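Local coordinates for homocysteine S-methyltransferase (Escherichia coli, PDB 5DMM), which catalyses methyl transfer from S-methylmethionine, or less efficiently S-adenosylmethionine, to homocysteine, yielding methionine with the help of a bound zinc ion, at residues H243-S256 / W284-T298. Numbering follows the deposited sequence.
Sequences HGLTVLPLVVYPNS and WQAAGARLIGGCCRT. With ZN (zinc ion), chain B; BME (beta-mercaptoethanol), chain E.
Cys295 N gives a hydrogen bond of 2.7 Å to Pro254 O, from above the carbonyl plane, so the loop after strand 250-253 holds the backbone of a residue whose SG binds the zinc ion at 2.0 Å. Cys229 SG is a second ligand of the metal, and the bound homocysteine touches both Cys295 and Tyr253. Asn255 suits its place because its short side chain brings OD1 to Cys296 N, 3.1 Å away, while Ser256 N donates almost straight to Cys296 O at 2.8 Å. Cys296 is here disulfide-bonded to beta-mercaptoethanol, probably from crystallisation, rather than to zinc. The strands 250-253 and 289-292 pair in parallel. A beta bulge shifts their register, so that Leu250 O accepts from both Arg290 N and Leu291 N. At positive phi (91°), where a CB would jam against the preceding carbonyl O and clash with His243 ND1, Gly288 ends helix 281-286 in a Schellman motif; its carbonyl receives Leu250 N. With CG2 anti to its backbone N, Val252 sets that methyl 4.1 Å from the centroid of the Trp284 six-membered ring, a CH-pi contact over the face, while CG1 meets Ala289 CB at 3.7 Å. On the opposite side of the sheet Val251 and Leu291 pack together, against Trp192 of strand 191-197. These seventh and eighth TIM-barrel strands lie between strands 222-228 and 17-18, with helix 235-243 outside on Val252 and Trp284.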
loop_
_atom_site.group_PDB
_atom_site.type_symbol
_atom_site.label_atom_id
_atom_site.label_comp_id
_atom_site.label_asym_id
_atom_site.label_seq_id
_atom_site.Cartn_x
_atom_site.Cartn_y
_atom_site.Cartn_z
ATOM N N HIS A 243 2.860 8.660 16.893
ATOM C CA HIS A 243 3.329 10.046 16.942
ATOM C C HIS A 243 4.315 10.304 18.096
ATOM O O HIS A 243 5.185 11.171 17.999
ATOM C CB HIS A 243 2.107 10.970 17.054
ATOM C CG HIS A 243 2.412 12.436 16.975
ATOM N ND1 HIS A 243 3.293 12.973 16.061
ATOM C CD2 HIS A 243 1.936 13.483 17.695
ATOM C CE1 HIS A 243 3.342 14.284 16.214
ATOM N NE2 HIS A 243 2.528 14.621 17.200
ATOM N N GLY A 244 4.179 9.535 19.171
ATOM C CA GLY A 244 5.060 9.665 20.323
ATOM C C GLY A 244 6.317 8.818 20.197
ATOM O O GLY A 244 7.214 8.906 21.046
ATOM N N LEU A 245 6.394 8.018 19.133
ATOM C CA LEU A 245 7.483 7.050 18.948
ATOM C C LEU A 245 8.420 7.389 17.787
ATOM O O LEU A 245 9.551 6.916 17.735
ATOM C CB LEU A 245 6.915 5.653 18.716
ATOM C CG LEU A 245 6.081 5.036 19.832
ATOM C CD1 LEU A 245 5.480 3.737 19.358
ATOM C CD2 LEU A 245 6.953 4.821 21.058
ATOM N N THR A 246 7.944 8.188 16.845
ATOM C CA THR A 246 8.741 8.502 15.664
ATOM C C THR A 246 8.273 9.817 15.051
ATOM O O THR A 246 7.128 10.231 15.248
ATOM C CB THR A 246 8.644 7.366 14.618
ATOM O OG1 THR A 246 9.370 7.726 13.432
ATOM C CG2 THR A 246 7.201 7.134 14.260
ATOM N N VAL A 247 9.153 10.476 14.314
ATOM C CA VAL A 247 8.738 11.625 13.522
ATOM C C VAL A 247 8.927 11.334 12.039
ATOM O O VAL A 247 8.899 12.243 11.210
ATOM C CB VAL A 247 9.497 12.916 13.913
ATOM C CG1 VAL A 247 9.015 13.409 15.259
ATOM C CG2 VAL A 247 10.984 12.681 13.943
ATOM N N LEU A 248 9.123 10.063 11.694
ATOM C CA LEU A 248 8.914 9.667 10.307
ATOM C C LEU A 248 7.510 10.098 9.901
ATOM O O LEU A 248 6.599 10.055 10.726
ATOM C CB LEU A 248 9.066 8.154 10.123
ATOM C CG LEU A 248 10.482 7.575 10.132
ATOM C CD1 LEU A 248 10.405 6.061 9.987
ATOM C CD2 LEU A 248 11.348 8.183 9.022
ATOM N N PRO A 249 7.328 10.511 8.632
ATOM C CA PRO A 249 5.979 10.791 8.123
ATOM C C PRO A 249 5.070 9.585 8.348
ATOM O O PRO A 249 5.470 8.456 8.019
ATOM C CB PRO A 249 6.184 11.038 6.615
ATOM C CG PRO A 249 7.639 11.093 6.384
ATOM C CD PRO A 249 8.351 10.520 7.572
ATOM N N LEU A 250 3.875 9.798 8.898
ATOM C CA LEU A 250 2.999 8.669 9.196
ATOM C C LEU A 250 1.979 8.461 8.088
ATOM O O LEU A 250 1.499 9.417 7.470
ATOM C CB LEU A 250 2.287 8.865 10.536
ATOM C CG LEU A 250 3.191 8.928 11.781
ATOM C CD1 LEU A 250 2.330 9.075 13.040
ATOM C CD2 LEU A 250 4.124 7.704 11.884
ATOM N N VAL A 251 1.645 7.193 7.866
ATOM C CA VAL A 251 0.740 6.779 6.805
ATOM C C VAL A 251 -0.601 6.349 7.388
ATOM O O VAL A 251 -0.651 5.654 8.395
ATOM C CB VAL A 251 1.340 5.596 5.995
ATOM C CG1 VAL A 251 0.406 5.180 4.886
ATOM C CG2 VAL A 251 2.703 5.959 5.437
ATOM N N VAL A 252 -1.695 6.744 6.748
ATOM C CA VAL A 252 -2.991 6.303 7.226
ATOM C C VAL A 252 -3.973 6.180 6.068
ATOM O O VAL A 252 -4.219 7.133 5.341
ATOM C CB VAL A 252 -3.556 7.254 8.328
ATOM C CG1 VAL A 252 -3.581 8.715 7.867
ATOM C CG2 VAL A 252 -4.939 6.812 8.762
ATOM N N TYR A 253 -4.483 4.975 5.868
ATOM C CA TYR A 253 -5.574 4.794 4.933
ATOM C C TYR A 253 -6.514 3.706 5.434
ATOM O O TYR A 253 -6.256 2.511 5.269
ATOM C CB TYR A 253 -5.078 4.505 3.502
ATOM C CG TYR A 253 -3.928 3.532 3.245
ATOM C CD1 TYR A 253 -4.129 2.401 2.459
ATOM C CD2 TYR A 253 -2.632 3.796 3.686
ATOM C CE1 TYR A 253 -3.085 1.522 2.160
ATOM C CE2 TYR A 253 -1.581 2.920 3.400
ATOM C CZ TYR A 253 -1.815 1.792 2.631
ATOM O OH TYR A 253 -0.789 0.918 2.340
ATOM N N PRO A 254 -7.608 4.136 6.080
ATOM C CA PRO A 254 -8.539 3.226 6.745
ATOM C C PRO A 254 -9.635 2.721 5.818
ATOM O O PRO A 254 -9.761 3.172 4.673
ATOM C CB PRO A 254 -9.131 4.100 7.849
ATOM C CG PRO A 254 -9.187 5.462 7.206
ATOM C CD PRO A 254 -7.904 5.549 6.404
ATOM N N ASN A 255 -10.423 1.785 6.323
ATOM C CA ASN A 255 -11.604 1.328 5.610
ATOM C C ASN A 255 -12.691 2.389 5.655
ATOM O O ASN A 255 -12.694 3.254 6.531
ATOM C CB ASN A 255 -12.104 0.021 6.210
ATOM C CG ASN A 255 -11.048 -1.059 6.180
ATOM O OD1 ASN A 255 -10.233 -1.102 5.271
ATOM N ND2 ASN A 255 -11.044 -1.921 7.184
ATOM N N SER A 256 -13.594 2.323 4.686
ATOM C CA SER A 256 -14.721 3.242 4.598
ATOM C C SER A 256 -15.597 3.118 5.837
ATOM O O SER A 256 -15.705 2.041 6.422
ATOM C CB SER A 256 -15.541 2.951 3.333
ATOM O OG SER A 256 -16.567 3.907 3.147
ATOM N N TRP A 284 -5.857 13.630 12.210
ATOM C CA TRP A 284 -4.768 12.801 11.689
ATOM C C TRP A 284 -3.513 13.611 11.443
ATOM O O TRP A 284 -2.416 13.188 11.820
ATOM C CB TRP A 284 -5.196 12.111 10.391
ATOM C CG TRP A 284 -6.212 11.060 10.591
ATOM C CD1 TRP A 284 -6.592 10.494 11.778
ATOM C CD2 TRP A 284 -6.986 10.422 9.575
ATOM N NE1 TRP A 284 -7.562 9.547 11.557
ATOM C CE2 TRP A 284 -7.819 9.481 10.213
ATOM C CE3 TRP A 284 -7.060 10.564 8.185
ATOM C CZ2 TRP A 284 -8.733 8.689 9.507
ATOM C CZ3 TRP A 284 -7.970 9.780 7.483
ATOM C CH2 TRP A 284 -8.789 8.852 8.147
ATOM N N GLN A 285 -3.669 14.772 10.809
ATOM C CA GLN A 285 -2.522 15.601 10.479
ATOM C C GLN A 285 -1.833 16.084 11.752
ATOM O O GLN A 285 -0.607 16.165 11.816
ATOM C CB GLN A 285 -2.941 16.793 9.623
ATOM C CG GLN A 285 -1.800 17.740 9.272
ATOM C CD GLN A 285 -2.197 18.793 8.248
ATOM O OE1 GLN A 285 -3.246 18.691 7.611
ATOM N NE2 GLN A 285 -1.350 19.806 8.076
ATOM N N ALA A 286 -2.635 16.385 12.768
ATOM C CA ALA A 286 -2.101 16.838 14.041
ATOM C C ALA A 286 -1.355 15.707 14.745
ATOM O O ALA A 286 -0.559 15.956 15.651
ATOM C CB ALA A 286 -3.216 17.373 14.935
ATOM N N ALA A 287 -1.631 14.467 14.345
ATOM C CA ALA A 287 -0.957 13.312 14.926
ATOM C C ALA A 287 0.199 12.829 14.061
ATOM O O ALA A 287 0.670 11.717 14.243
ATOM C CB ALA A 287 -1.941 12.172 15.159
ATOM N N GLY A 288 0.660 13.659 13.130
ATOM C CA GLY A 288 1.856 13.364 12.362
ATOM C C GLY A 288 1.632 12.607 11.061
ATOM O O GLY A 288 2.598 12.209 10.404
ATOM N N ALA A 289 0.373 12.410 10.685
ATOM C CA ALA A 289 0.078 11.752 9.407
ATOM C C ALA A 289 0.416 12.710 8.275
ATOM O O ALA A 289 0.069 13.901 8.338
ATOM C CB ALA A 289 -1.388 11.322 9.327
ATOM N N ARG A 290 1.124 12.215 7.266
ATOM C CA ARG A 290 1.408 13.031 6.084
ATOM C C ARG A 290 1.130 12.294 4.767
ATOM O O ARG A 290 1.263 12.871 3.692
ATOM C CB ARG A 290 2.847 13.525 6.113
ATOM C CG ARG A 290 3.139 14.404 7.322
ATOM C CD ARG A 290 4.499 15.079 7.228
ATOM N NE ARG A 290 4.502 16.114 6.200
ATOM C CZ ARG A 290 5.585 16.770 5.797
ATOM N NH1 ARG A 290 6.773 16.506 6.339
ATOM N NH2 ARG A 290 5.478 17.687 4.843
ATOM N N LEU A 291 0.758 11.025 4.866
ATOM C CA LEU A 291 0.334 10.256 3.689
ATOM C C LEU A 291 -1.034 9.706 4.021
ATOM O O LEU A 291 -1.159 8.866 4.911
ATOM C CB LEU A 291 1.313 9.118 3.356
ATOM C CG LEU A 291 2.644 9.442 2.667
ATOM C CD1 LEU A 291 3.581 10.173 3.601
ATOM C CD2 LEU A 291 3.337 8.188 2.129
ATOM N N ILE A 292 -2.062 10.187 3.318
ATOM C CA ILE A 292 -3.436 9.906 3.688
ATOM C C ILE A 292 -4.251 9.426 2.473
ATOM O O ILE A 292 -4.233 10.045 1.412
ATOM C CB ILE A 292 -4.098 11.149 4.305
ATOM C CG1 ILE A 292 -3.258 11.626 5.497
ATOM C CG2 ILE A 292 -5.543 10.861 4.723
ATOM C CD1 ILE A 292 -3.872 12.738 6.276
ATOM N N GLY A 293 -4.946 8.310 2.636
ATOM C CA GLY A 293 -5.823 7.818 1.585
ATOM C C GLY A 293 -6.904 6.926 2.144
ATOM O O GLY A 293 -7.300 7.077 3.294
ATOM N N GLY A 294 -7.370 5.982 1.329
ATOM C CA GLY A 294 -8.432 5.082 1.749
ATOM C C GLY A 294 -8.118 3.631 1.455
ATOM O O GLY A 294 -7.351 3.315 0.543
ATOM N N CYS A 295 -8.725 2.740 2.227
ATOM C CA CYS A 295 -8.571 1.310 2.000
ATOM C C CYS A 295 -9.928 0.718 1.573
ATOM O O CYS A 295 -10.581 1.251 0.673
ATOM C CB CYS A 295 -8.013 0.627 3.258
ATOM S SG CYS A 295 -6.923 -0.813 2.958
ATOM N N CYS A 296 -10.361 -0.350 2.231
ATOM C CA CYS A 296 -11.524 -1.124 1.776
ATOM C C CYS A 296 -12.798 -0.302 1.686
ATOM O O CYS A 296 -13.137 0.451 2.602
ATOM C CB CYS A 296 -11.763 -2.328 2.692
ATOM S SG CYS A 296 -10.616 -3.714 2.446
ATOM N N ARG A 297 -13.471 -0.445 0.546
ATOM C CA ARG A 297 -14.769 0.176 0.260
ATOM C C ARG A 297 -14.693 1.688 0.055
ATOM O O ARG A 297 -15.717 2.349 -0.115
ATOM C CB ARG A 297 -15.782 -0.163 1.359
ATOM C CG ARG A 297 -16.033 -1.659 1.486
ATOM C CD ARG A 297 -17.087 -1.980 2.523
ATOM N NE ARG A 297 -16.831 -1.307 3.791
ATOM C CZ ARG A 297 -15.982 -1.737 4.719
ATOM N NH1 ARG A 297 -15.824 -1.042 5.839
ATOM N NH2 ARG A 297 -15.287 -2.852 4.530
ATOM N N THR A 298 -13.484 2.240 0.045
ATOM C CA THR A 298 -13.326 3.637 -0.334
ATOM C C THR A 298 -13.303 3.742 -1.850
ATOM O O THR A 298 -13.096 2.758 -2.566
ATOM C CB THR A 298 -12.059 4.268 0.258
ATOM O OG1 THR A 298 -10.901 3.643 -0.307
ATOM C CG2 THR A 298 -12.063 4.091 1.762
HETATM ZN ZN ZN B . -7.739 -2.593 3.372
HETATM C C1 BME E . -11.944 -3.582 -1.463
HETATM C C2 BME E . -11.738 -4.106 -0.047
HETATM O O1 BME E . -12.999 -2.646 -1.499
HETATM S S2 BME E . -10.022 -3.911 0.510
HETATM O O HOH W 1 5.161 12.132 11.641
HETATM O O HOH W 2 -16.726 5.542 0.403
#